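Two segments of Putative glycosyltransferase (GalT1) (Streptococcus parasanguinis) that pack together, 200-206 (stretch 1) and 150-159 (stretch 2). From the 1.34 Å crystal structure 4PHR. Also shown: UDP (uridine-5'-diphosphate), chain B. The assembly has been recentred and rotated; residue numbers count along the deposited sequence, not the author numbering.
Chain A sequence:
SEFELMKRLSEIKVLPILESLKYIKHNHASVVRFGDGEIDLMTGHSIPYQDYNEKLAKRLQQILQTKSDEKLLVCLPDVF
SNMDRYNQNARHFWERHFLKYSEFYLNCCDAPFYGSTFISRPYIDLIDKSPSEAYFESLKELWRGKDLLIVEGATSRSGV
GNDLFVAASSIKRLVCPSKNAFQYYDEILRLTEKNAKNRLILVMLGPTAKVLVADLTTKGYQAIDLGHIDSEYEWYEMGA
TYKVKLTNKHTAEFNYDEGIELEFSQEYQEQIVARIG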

# COMPACT_ATOMS: atom_id res chain seq x y z
N LEU A 200 9.44 -6.40 -12.28
CA LEU A 200 8.73 -5.32 -11.61
C LEU A 200 8.52 -5.77 -10.17
O LEU A 200 8.11 -6.91 -9.92
CB LEU A 200 7.38 -5.09 -12.29
CG LEU A 200 6.39 -4.14 -11.63
CD1 LEU A 200 6.95 -2.73 -11.61
CD2 LEU A 200 5.05 -4.17 -12.38
N ILE A 201 8.82 -4.90 -9.21
CA ILE A 201 8.74 -5.27 -7.80
C ILE A 201 7.44 -4.73 -7.21
O ILE A 201 7.15 -3.55 -7.35
CB ILE A 201 9.95 -4.71 -7.01
CG1 ILE A 201 11.28 -5.12 -7.68
CG2 ILE A 201 9.89 -5.17 -5.56
CD1 ILE A 201 12.50 -4.40 -7.10
N LEU A 202 6.66 -5.60 -6.58
CA LEU A 202 5.43 -5.21 -5.89
C LEU A 202 5.65 -5.50 -4.42
O LEU A 202 6.14 -6.58 -4.07
CB LEU A 202 4.24 -6.02 -6.38
CG LEU A 202 3.96 -6.00 -7.89
CD1 LEU A 202 2.70 -6.80 -8.23
CD2 LEU A 202 3.87 -4.57 -8.42
N VAL A 203 5.30 -4.56 -3.55
CA VAL A 203 5.59 -4.72 -2.14
C VAL A 203 4.32 -4.56 -1.31
O VAL A 203 3.60 -3.57 -1.46
CB VAL A 203 6.65 -3.69 -1.66
CG1 VAL A 203 7.10 -4.03 -0.25
CG2 VAL A 203 7.84 -3.66 -2.62
N MET A 204 4.07 -5.53 -0.44
CA MET A 204 2.91 -5.53 0.45
C MET A 204 3.46 -5.81 1.85
O MET A 204 3.54 -6.96 2.27
CB MET A 204 1.88 -6.58 0.03
CG MET A 204 1.29 -6.37 -1.37
SD MET A 204 2.42 -6.86 -2.70
CE MET A 204 1.28 -7.32 -4.00
N LEU A 205 3.85 -4.75 2.56
CA LEU A 205 4.68 -4.95 3.74
C LEU A 205 4.60 -3.78 4.73
O LEU A 205 5.59 -3.44 5.38
CB LEU A 205 6.14 -5.25 3.35
CG LEU A 205 6.92 -6.13 4.33
CD1 LEU A 205 6.44 -7.58 4.29
CD2 LEU A 205 8.42 -6.05 4.05
N GLY A 206 3.43 -3.19 4.86
CA GLY A 206 3.23 -2.16 5.86
C GLY A 206 4.25 -1.04 5.75
O GLY A 206 4.64 -0.65 4.64
N1 UDP B . 2.63 -6.62 6.40
C2 UDP B . 3.57 -7.61 6.58
N3 UDP B . 4.56 -7.44 7.52
C4 UDP B . 4.62 -6.29 8.27
C5 UDP B . 3.67 -5.28 8.08
C6 UDP B . 2.60 -5.55 7.24
O2 UDP B . 3.52 -8.65 5.93
O4 UDP B . 5.55 -6.17 9.08
C1' UDP B . 1.63 -6.79 5.33
C2' UDP B . 0.21 -7.16 5.69
O2' UDP B . 0.10 -8.54 5.92
C3' UDP B . -0.51 -6.73 4.43
C4' UDP B . 0.27 -5.50 3.99
O4' UDP B . 1.51 -5.53 4.70
O3' UDP B . -0.39 -7.72 3.44
C5' UDP B . -0.48 -4.21 4.27
O5' UDP B . 0.35 -3.11 3.91
PA UDP B . -0.12 -1.58 4.11
O1A UDP B . -0.25 -1.29 5.55
O2A UDP B . 0.86 -0.76 3.35
O3A UDP B . -1.59 -1.60 3.43
PB UDP B . -2.67 -0.43 3.07
O1B UDP B . -3.75 -0.56 4.10
O2B UDP B . -3.14 -0.80 1.72
O3B UDP B . -1.98 0.90 3.15
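Stretch 2, residues 150-159: IVEGATSRSG

The apolar centre of this contact is Val151, a t rotamer in a strand that enters stretch 2 already under way and continues to Gly153, beside the strand of stretch 1. Its side chain shares a face of the sheet with Val203, its partner in register, and the two pack with Val203 CG1 4.3 Å from Val151 CB. Ile201 adds a second contact on Val151, its CG2 lying 4.2 Å from Val151 CG2. One beta-branched residue is thus covered by two others along the neighbouring strand, two residues apart and so on the same side.

The other face carries Leu202, Met204, Ile150 and Glu152. Leu202 and Ile150 are paired, both with chi1 m and chi2 t, and touch near the backbone, Leu202 CB to Ile150 CG1 at 4.3 Å. Met204 does the longer-range work: with chi1 m and chi2 p its chain turns back along the strand, so that Met204 SD comes to 3.9 Å from Ile150 CG2, two residues before its own register partner, Glu152. A flexible thioether here fills space beside a branched aliphatic chain.

The frame beneath these side chains is a parallel pairing. The strand axes approach to 4.7 Å and their N-to-C directions differ by only 12°, with extended phi/psi on both sides. Leu202 lies opposite Ile150 and Val203 opposite Val151, each pair with CA atoms 4.8 Å apart. Val151 supplies both backbone hydrogen bonds: its N donates to Leu202 O at 2.9 Å, and its O accepts from Met204 N, also at 2.9 Å, each with an angle of 170° at the hydrogen. One residue therefore bonds to the two that flank its partner, the usual parallel rule. CA-H...O contacts reinforce the pattern, Ile150 CA to Leu202 O and Val203 CA to Val151 O, both at 3.3 Å.

Toward the C-terminal end the contact becomes polar. Glu152 CB and Met204 CB still pack, 4.1 Å apart, and Glu152 CA lies 3.3 Å from Met204 O. The carboxylate of Glu152 turns to its own stretch: OE1 accepts from Ser158 N at 2.9 Å and from Ser158 OG at 2.8 Å, tying the following loop back to the strand. That hydroxyl, Ser158 OG, also rests 3.8 Å from Met204 CG. Leu205, past the paired residues, reaches over with its CD1 3.6 Å from Gly153 N.

At the edge both stretches meet UDP. Gly153 N donates to Ser156 OG at 3.1 Å, and Ser156 N to Gly153 O at 3.1 Å, a compact turn that holds the serine where its OG hydrogen-bonds UDP O3' at 2.9 Å. From stretch 1, Gly206 N donates to UDP O5' at 3.2 Å. Glycine suits both places: a CB on Gly153 would clash with UDP O2, and one on Gly206 with UDP C5, where positive phi favours glycine as well.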

# COMPACT_ATOMS: atom_id res chain seq x y z
N ILE A 150 7.33 -10.27 -5.88
CA ILE A 150 6.42 -9.80 -4.85
C ILE A 150 7.09 -9.98 -3.50
O ILE A 150 7.51 -11.08 -3.15
CB ILE A 150 5.08 -10.57 -4.88
CG1 ILE A 150 4.35 -10.33 -6.21
CG2 ILE A 150 4.22 -10.20 -3.67
CD1 ILE A 150 3.06 -11.11 -6.33
N VAL A 151 7.21 -8.88 -2.77
CA VAL A 151 7.80 -8.89 -1.44
C VAL A 151 6.65 -8.65 -0.48
O VAL A 151 6.05 -7.58 -0.51
CB VAL A 151 8.89 -7.80 -1.29
CG1 VAL A 151 9.56 -7.87 0.09
CG2 VAL A 151 9.93 -7.92 -2.41
N GLU A 152 6.33 -9.65 0.34
CA GLU A 152 5.13 -9.60 1.17
C GLU A 152 5.36 -10.45 2.41
O GLU A 152 6.38 -11.16 2.51
CB GLU A 152 3.92 -10.12 0.40
CG GLU A 152 4.07 -11.58 -0.01
CD GLU A 152 2.85 -12.16 -0.71
OE1 GLU A 152 1.88 -11.41 -0.97
OE2 GLU A 152 2.87 -13.38 -1.00
N GLY A 153 4.43 -10.38 3.35
CA GLY A 153 4.54 -11.16 4.57
C GLY A 153 4.00 -12.56 4.42
O GLY A 153 3.32 -12.89 3.44
N ALA A 154 4.28 -13.39 5.42
CA ALA A 154 3.89 -14.79 5.36
C ALA A 154 2.39 -15.05 5.31
O ALA A 154 1.96 -16.10 4.83
CB ALA A 154 4.52 -15.55 6.54
N THR A 155 1.58 -14.12 5.81
CA THR A 155 0.12 -14.27 5.77
C THR A 155 -0.53 -13.50 4.61
O THR A 155 -1.72 -13.66 4.34
CB THR A 155 -0.55 -13.86 7.10
OG1 THR A 155 -0.29 -12.47 7.37
CG2 THR A 155 -0.03 -14.71 8.24
N SER A 156 0.24 -12.66 3.92
CA SER A 156 -0.30 -11.79 2.87
C SER A 156 -0.90 -12.58 1.71
O SER A 156 -2.04 -12.34 1.29
CB SER A 156 0.80 -10.86 2.33
OG SER A 156 1.32 -10.03 3.36
N ARG A 157 -0.13 -13.53 1.18
CA ARG A 157 -0.59 -14.43 0.12
C ARG A 157 -1.35 -13.70 -0.98
O ARG A 157 -2.45 -14.08 -1.40
CB ARG A 157 -1.38 -15.57 0.74
CG ARG A 157 -0.50 -16.33 1.72
CD ARG A 157 -1.17 -17.49 2.40
NE ARG A 157 -0.16 -18.21 3.17
CZ ARG A 157 0.05 -19.52 3.09
NH1 ARG A 157 -0.70 -20.26 2.29
NH2 ARG A 157 1.00 -20.08 3.83
N SER A 158 -0.73 -12.63 -1.48
CA SER A 158 -1.38 -11.75 -2.44
C SER A 158 -1.62 -12.50 -3.74
O SER A 158 -0.70 -13.06 -4.34
CB SER A 158 -0.53 -10.50 -2.68
OG SER A 158 -0.36 -9.74 -1.49
N GLY A 159 -2.87 -12.50 -4.18
CA GLY A 159 -3.25 -13.16 -5.41
C GLY A 159 -3.45 -14.65 -5.28
O GLY A 159 -3.87 -15.31 -6.22